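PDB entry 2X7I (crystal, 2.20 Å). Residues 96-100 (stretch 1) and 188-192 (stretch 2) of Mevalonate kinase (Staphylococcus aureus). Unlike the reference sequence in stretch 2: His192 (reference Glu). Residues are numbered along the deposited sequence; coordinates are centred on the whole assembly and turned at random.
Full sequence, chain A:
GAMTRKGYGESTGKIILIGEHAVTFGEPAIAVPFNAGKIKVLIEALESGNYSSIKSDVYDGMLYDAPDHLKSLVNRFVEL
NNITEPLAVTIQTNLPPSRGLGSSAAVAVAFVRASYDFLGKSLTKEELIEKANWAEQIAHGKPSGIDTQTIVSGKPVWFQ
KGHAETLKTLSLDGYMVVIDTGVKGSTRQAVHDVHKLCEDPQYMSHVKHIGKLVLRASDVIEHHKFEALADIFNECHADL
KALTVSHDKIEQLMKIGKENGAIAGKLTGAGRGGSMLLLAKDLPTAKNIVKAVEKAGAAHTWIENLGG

Stretch 1 96-100: PPSRG
Stretch 2 188-192: RQAVH

Two loops of one chain, at least 90 residues apart in sequence wherever they touch, meet through side chains, with no backbone hydrogen bond between them. Their CA traces run roughly the same way; the closest CA atoms, of Ser98 and Gln189, are 7.1 Å apart, and the contact buries 248 Å². Stretch 1 is extended at Pro96 (phi/psi -79/155) and Pro97 (-78/146), turns at Ser98 (68/26; chi1 -57°, m), whose CA-to-CB bond points toward stretch 2, and continues through Arg99 (-107/9) to Gly100 (78/16), whose positive phi suits glycine.

Stretch 2 opens with Arg188 (-86/146), whose CA-to-CB bond points away; its poorly ordered side chain makes no contact with stretch 1.

Gln189 (-73/147) is the centre of the interface. Its CA-to-CB bond points toward stretch 1, and chi angles of -62° (m), -59° (m) and -39° fold the chain compactly. Gln189 CG lies 3.5 Å from Pro97 O and 4.1 Å from Ser98 CB, while Gln189 NE2 stands 4.0 Å from Pro97 CG. The amide suits this place because its carbonyl oxygen can accept a hydrogen bond from a cationic N-H: Arg99 NH1 donates to Gln189 OE1 at 3.2 Å (N-H...O 156°), near the guanidinium plane, at its edge. Arg99 reaches this point through three m rotamers (-53°, -55°, -58°) and chi4 of -153°, although its CA-to-CB bond points sideways.

Ala190 (-78/71) has its CB sideways, 4.5 Å from Arg99 NH1, which lies 3.5 Å from Ala190 N.

The CA-to-CB bond of Val191 (-112/169; chi1 -67°, m) points toward stretch 1. A weak hydrogen bond, Val191 N to Gln189 O at 2.8 Å, spans the bend at Ala190. Val191 CG1 lies over one face of the Arg99 guanidinium, 4.1 Å from Arg99 CZ, a nonpolar surface against a flat face that offers no N-H, and 4.2 Å from Ser98 O.

His192, Glu in the reference sequence, is out of reach.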

ATOM      1  N   PRO A  96       5.870   2.910   5.555  1.00 53.11           N
ATOM      2  CA  PRO A  96       6.718   4.049   5.245  1.00 52.62           C
ATOM      3  C   PRO A  96       5.985   4.998   4.309  1.00 51.11           C
ATOM      4  O   PRO A  96       5.081   4.576   3.580  1.00 50.21           O
ATOM      5  CB  PRO A  96       7.905   3.404   4.529  1.00 53.54           C
ATOM      6  CG  PRO A  96       7.324   2.259   3.838  1.00 53.59           C
ATOM      7  CD  PRO A  96       6.235   1.735   4.745  1.00 53.59           C
ATOM      8  N   PRO A  97       6.359   6.279   4.333  1.00 50.25           N
ATOM      9  CA  PRO A  97       5.736   7.207   3.423  1.00 49.15           C
ATOM     10  C   PRO A  97       6.304   7.099   1.993  1.00 49.12           C
ATOM     11  O   PRO A  97       7.501   6.800   1.812  1.00 49.21           O
ATOM     12  CB  PRO A  97       6.076   8.556   4.042  1.00 49.67           C
ATOM     13  CG  PRO A  97       7.407   8.316   4.716  1.00 50.66           C
ATOM     14  CD  PRO A  97       7.398   6.910   5.163  1.00 50.91           C
ATOM     15  N   SER A  98       5.424   7.318   1.012  1.00 48.07           N
ATOM     16  CA  SER A  98       5.783   7.577  -0.384  1.00 48.52           C
ATOM     17  C   SER A  98       6.412   6.390  -1.119  1.00 48.60           C
ATOM     18  O   SER A  98       7.156   6.588  -2.079  1.00 49.74           O
ATOM     19  CB  SER A  98       6.701   8.808  -0.480  1.00 49.33           C
ATOM     20  OG  SER A  98       6.077   9.937   0.110  1.00 50.03           O
ATOM     21  N   ARG A  99       6.095   5.177  -0.678  1.00 47.80           N
ATOM     22  CA  ARG A  99       6.573   3.952  -1.313  1.00 48.45           C
ATOM     23  C   ARG A  99       5.459   3.227  -2.080  1.00 47.73           C
ATOM     24  O   ARG A  99       5.643   2.092  -2.509  1.00 47.70           O
ATOM     25  CB  ARG A  99       7.137   2.992  -0.257  1.00 49.05           C
ATOM     26  CG  ARG A  99       8.194   3.577   0.671  1.00 50.00           C
ATOM     27  CD  ARG A  99       9.376   4.197  -0.051  1.00 51.26           C
ATOM     28  NE  ARG A  99      10.068   3.242  -0.924  1.00 53.37           N
ATOM     29  CZ  ARG A  99      11.355   3.305  -1.270  1.00 53.89           C
ATOM     30  NH1 ARG A  99      12.145   4.265  -0.813  1.00 54.75           N
ATOM     31  NH2 ARG A  99      11.858   2.381  -2.075  1.00 54.22           N
ATOM     32  N   GLY A 100       4.304   3.868  -2.226  1.00 46.88           N
ATOM     33  CA  GLY A 100       3.176   3.271  -2.938  1.00 46.47           C
ATOM     34  C   GLY A 100       2.405   2.245  -2.125  1.00 46.41           C
ATOM     35  O   GLY A 100       1.638   1.474  -2.682  1.00 46.42           O
ATOM     36  N   ARG A 188      14.258  12.315   1.701  1.00227.34           N
ATOM     37  CA  ARG A 188      13.442  11.882   0.561  1.00213.61           C
ATOM     38  C   ARG A 188      13.789  10.463   0.140  1.00205.82           C
ATOM     39  O   ARG A 188      14.941  10.031   0.217  1.00210.19           O
ATOM     40  CB  ARG A 188      13.570  12.849  -0.622  1.00211.85           C
ATOM     41  CG  ARG A 188      13.273  14.314  -0.276  1.00220.81           C
ATOM     42  CD  ARG A 188      12.175  14.458   0.791  1.00224.11           C
ATOM     43  NE  ARG A 188      11.686  15.832   0.918  1.00231.45           N
ATOM     44  CZ  ARG A 188      10.559  16.303   0.379  1.00226.92           C
ATOM     45  NH1 ARG A 188       9.756  15.522  -0.348  1.00214.44           N
ATOM     46  NH2 ARG A 188      10.233  17.579   0.572  1.00235.21           N
ATOM     47  N   GLN A 189      12.763   9.752  -0.315  1.00194.76           N
ATOM     48  CA  GLN A 189      12.834   8.316  -0.545  1.00187.79           C
ATOM     49  C   GLN A 189      13.671   7.971  -1.771  1.00183.94           C
ATOM     50  O   GLN A 189      13.688   8.715  -2.753  1.00181.52           O
ATOM     51  CB  GLN A 189      11.420   7.750  -0.710  1.00178.17           C
ATOM     52  CG  GLN A 189      10.523   7.914   0.518  1.00180.78           C
ATOM     53  CD  GLN A 189      11.085   7.243   1.759  1.00186.67           C
ATOM     54  OE1 GLN A 189      11.660   6.158   1.687  1.00184.34           O
ATOM     55  NE2 GLN A 189      10.920   7.890   2.905  1.00194.54           N
ATOM     56  N   ALA A 190      14.359   6.833  -1.710  1.00183.77           N
ATOM     57  CA  ALA A 190      15.165   6.357  -2.830  1.00180.71           C
ATOM     58  C   ALA A 190      14.270   5.738  -3.899  1.00169.00           C
ATOM     59  O   ALA A 190      14.265   4.521  -4.092  1.00165.04           O
ATOM     60  CB  ALA A 190      16.205   5.353  -2.352  1.00186.44           C
ATOM     61  N   VAL A 191      13.514   6.595  -4.584  1.00164.25           N
ATOM     62  CA  VAL A 191      12.681   6.195  -5.715  1.00154.43           C
ATOM     63  C   VAL A 191      13.256   6.796  -6.991  1.00153.18           C
ATOM     64  O   VAL A 191      14.133   7.661  -6.936  1.00159.37           O
ATOM     65  CB  VAL A 191      11.209   6.638  -5.547  1.00150.07           C
ATOM     66  CG1 VAL A 191      10.559   5.890  -4.400  1.00149.86           C
ATOM     67  CG2 VAL A 191      11.111   8.142  -5.345  1.00155.09           C
ATOM     68  N   HIS A 192      12.753   6.336  -8.135  1.00145.61           N
ATOM     69  CA  HIS A 192      13.303   6.701  -9.439  1.00143.87           C
ATOM     70  C   HIS A 192      12.234   7.330 -10.320  1.00137.93           C
ATOM     71  O   HIS A 192      12.274   8.529 -10.594  1.00140.04           O
ATOM     72  CB  HIS A 192      13.893   5.461 -10.121  1.00141.63           C
ATOM     73  CG  HIS A 192      14.631   4.553  -9.181  1.00147.38           C
ATOM     74  ND1 HIS A 192      14.126   3.338  -8.770  1.00144.83           N
ATOM     75  CD2 HIS A 192      15.826   4.693  -8.558  1.00156.07           C
ATOM     76  CE1 HIS A 192      14.982   2.763  -7.943  1.00151.53           C
ATOM     77  NE2 HIS A 192      16.023   3.566  -7.797  1.00158.48           N
TER